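Cow rumen GH26 endo-mannanase (Metagenome, PDB 6UEH) probably hydrolyses internal beta-1,4-mannosidic linkages in mannans such as galactomannan, as a family 26 endo-mannanase from the cow rumen. Local coordinates at residues R223-V228 against Q300-P305. Sequence-based numbering, arbitrary orientation.
Sequences RVIEWV and QDEKVP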
loop_
_atom_site.group_PDB
_atom_site.type_symbol
_atom_site.label_atom_id
_atom_site.label_comp_id
_atom_site.label_asym_id
_atom_site.label_seq_id
_atom_site.Cartn_x
_atom_site.Cartn_y
_atom_site.Cartn_z
ATOM N N ARG A 223 -18.484 -19.420 4.895
ATOM C CA ARG A 223 -18.488 -18.639 3.660
ATOM C C ARG A 223 -17.106 -18.602 3.013
ATOM O O ARG A 223 -16.995 -18.547 1.791
ATOM C CB ARG A 223 -18.995 -17.215 3.914
ATOM C CG ARG A 223 -20.500 -17.134 4.164
ATOM C CD ARG A 223 -21.007 -15.695 4.168
ATOM N NE ARG A 223 -20.324 -14.878 5.168
ATOM C CZ ARG A 223 -20.644 -14.851 6.457
ATOM N NH1 ARG A 223 -21.638 -15.602 6.913
ATOM N NH2 ARG A 223 -19.963 -14.079 7.294
ATOM N N VAL A 224 -16.055 -18.643 3.828
ATOM C CA VAL A 224 -14.697 -18.714 3.294
ATOM C C VAL A 224 -14.496 -20.035 2.557
ATOM O O VAL A 224 -13.967 -20.068 1.444
ATOM C CB VAL A 224 -13.633 -18.577 4.401
ATOM C CG1 VAL A 224 -12.244 -18.843 3.839
ATOM C CG2 VAL A 224 -13.697 -17.196 5.035
ATOM N N ILE A 225 -14.927 -21.123 3.190
ATOM C CA ILE A 225 -14.854 -22.448 2.588
ATOM C C ILE A 225 -15.660 -22.499 1.293
ATOM O O ILE A 225 -15.192 -23.019 0.278
ATOM C CB ILE A 225 -15.363 -23.529 3.558
ATOM C CG1 ILE A 225 -14.427 -23.630 4.767
ATOM C CG2 ILE A 225 -15.483 -24.873 2.854
ATOM C CD1 ILE A 225 -14.897 -24.600 5.828
ATOM N N GLU A 226 -16.866 -21.940 1.333
ATOM C CA GLU A 226 -17.735 -21.894 0.165
ATOM C C GLU A 226 -17.059 -21.152 -0.986
ATOM O O GLU A 226 -17.050 -21.627 -2.121
ATOM C CB GLU A 226 -19.069 -21.229 0.519
ATOM C CG GLU A 226 -20.203 -21.501 -0.463
ATOM C CD GLU A 226 -20.164 -20.599 -1.682
ATOM O OE1 GLU A 226 -19.546 -19.515 -1.607
ATOM O OE2 GLU A 226 -20.756 -20.976 -2.716
ATOM N N TRP A 227 -16.488 -19.991 -0.682
ATOM C CA TRP A 227 -15.855 -19.157 -1.699
ATOM C C TRP A 227 -14.692 -19.877 -2.371
ATOM O O TRP A 227 -14.580 -19.887 -3.597
ATOM C CB TRP A 227 -15.370 -17.840 -1.086
ATOM C CG TRP A 227 -14.836 -16.870 -2.099
ATOM C CD1 TRP A 227 -13.526 -16.563 -2.336
ATOM C CD2 TRP A 227 -15.604 -16.092 -3.023
ATOM N NE1 TRP A 227 -13.432 -15.637 -3.348
ATOM C CE2 TRP A 227 -14.695 -15.334 -3.789
ATOM C CE3 TRP A 227 -16.972 -15.962 -3.280
ATOM C CZ2 TRP A 227 -15.109 -14.454 -4.785
ATOM C CZ3 TRP A 227 -17.382 -15.090 -4.271
ATOM C CH2 TRP A 227 -16.453 -14.348 -5.011
ATOM N N VAL A 228 -13.833 -20.488 -1.563
ATOM C CA VAL A 228 -12.629 -21.129 -2.077
ATOM C C VAL A 228 -12.911 -22.502 -2.680
ATOM O O VAL A 228 -12.578 -22.756 -3.837
ATOM C CB VAL A 228 -11.564 -21.280 -0.972
ATOM C CG1 VAL A 228 -10.377 -22.085 -1.480
ATOM C CG2 VAL A 228 -11.116 -19.912 -0.473
ATOM N N GLN A 300 -7.594 -24.815 7.779
ATOM C CA GLN A 300 -6.447 -25.678 7.505
ATOM C C GLN A 300 -6.883 -27.135 7.370
ATOM O O GLN A 300 -6.386 -27.860 6.505
ATOM C CB GLN A 300 -5.380 -25.539 8.595
ATOM C CG GLN A 300 -4.149 -26.410 8.350
ATOM C CD GLN A 300 -2.929 -25.959 9.140
ATOM O OE1 GLN A 300 -2.152 -25.123 8.678
ATOM N NE2 GLN A 300 -2.753 -26.518 10.333
ATOM N N ASP A 301 -7.821 -27.552 8.217
ATOM C CA ASP A 301 -8.375 -28.903 8.151
ATOM C C ASP A 301 -8.981 -29.200 6.785
ATOM O O ASP A 301 -8.854 -30.310 6.268
ATOM C CB ASP A 301 -9.441 -29.110 9.232
ATOM C CG ASP A 301 -8.851 -29.268 10.617
ATOM O OD1 ASP A 301 -7.662 -29.631 10.726
ATOM O OD2 ASP A 301 -9.587 -29.044 11.602
ATOM N N GLU A 302 -9.648 -28.206 6.210
ATOM C CA GLU A 302 -10.301 -28.370 4.916
ATOM C C GLU A 302 -9.407 -27.885 3.776
ATOM O O GLU A 302 -9.879 -27.656 2.661
ATOM C CB GLU A 302 -11.637 -27.623 4.896
ATOM C CG GLU A 302 -12.576 -27.985 6.046
ATOM C CD GLU A 302 -13.178 -29.374 5.917
ATOM O OE1 GLU A 302 -13.089 -29.969 4.821
ATOM O OE2 GLU A 302 -13.749 -29.868 6.915
ATOM N N LYS A 303 -8.117 -27.731 4.074
ATOM C CA LYS A 303 -7.102 -27.365 3.085
ATOM C C LYS A 303 -7.417 -26.047 2.382
ATOM O O LYS A 303 -7.289 -25.936 1.160
ATOM C CB LYS A 303 -6.937 -28.483 2.050
ATOM C CG LYS A 303 -6.469 -29.800 2.644
ATOM C CD LYS A 303 -6.251 -30.851 1.568
ATOM C CE LYS A 303 -5.693 -32.132 2.167
ATOM N NZ LYS A 303 -4.415 -31.881 2.897
ATOM N N VAL A 304 -7.823 -25.053 3.163
ATOM C CA VAL A 304 -8.136 -23.736 2.626
ATOM C C VAL A 304 -7.067 -22.720 3.013
ATOM O O VAL A 304 -6.874 -22.435 4.195
ATOM C CB VAL A 304 -9.505 -23.228 3.119
ATOM C CG1 VAL A 304 -9.752 -21.816 2.616
ATOM C CG2 VAL A 304 -10.615 -24.163 2.661
ATOM N N PRO A 305 -6.361 -22.183 2.008
ATOM C CA PRO A 305 -5.373 -21.123 2.220
ATOM C C PRO A 305 -6.062 -19.775 2.399
ATOM O O PRO A 305 -7.183 -19.597 1.921
ATOM C CB PRO A 305 -4.546 -21.157 0.936
ATOM C CG PRO A 305 -5.522 -21.605 -0.099
ATOM C CD PRO A 305 -6.438 -22.586 0.593
#
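Val304 packs its two methyls against Val224, Ile225 and Val228 on the outside of a TIM barrel, the fold of the family 26 hydrolases. The contact joins helix 220-230 to the turn that follows the next barrel helix, 280-301, and leads into the parallel strand 306-309. That turn is a Schellman motif. Lys303 is its C-prime residue, with a positive phi of 58°, and Lys303 N bonds to Gln300 O at 3.0 Å. Val304 N bonds back to Leu299 O. The chain then turns Val304 toward the other helix.

The tight part is a small valine cluster. Val304 CG1 stands anti to its own backbone N (chi1 176°). Val304 CG1 lies 3.9 Å from Val228 CG2 and 4.1 Å from Val224 CG1. These two valines are one helical turn apart, and the methyl touches both. Leu299 touches Val224, Ile225 and Val304 and adds to this apolar patch. Val224 also touches Phe205 of the barrel strand 202-206. Pro305 adds a looser contact, with Pro305 CD 4.5 Å from Val228 CG1.

The solvent side is looser. Ile225 is partly exposed, and Ile225 CG1 is 4.4 Å from Val304 CG2. Glu302 is exposed and meets Ile225 through its aliphatic part, not its carboxylate. No hydrogen bond links the two segments. Lys229, also on helix 220-230, makes a weak hydrogen bond from NZ to Glu302 O. The Glu302 chain bends at chi2 (-72°), and its CD lies farther than its CG from Ile225 CD1. At this outer edge, Ile225 CD1 rests 4.1 Å from Glu302 CG.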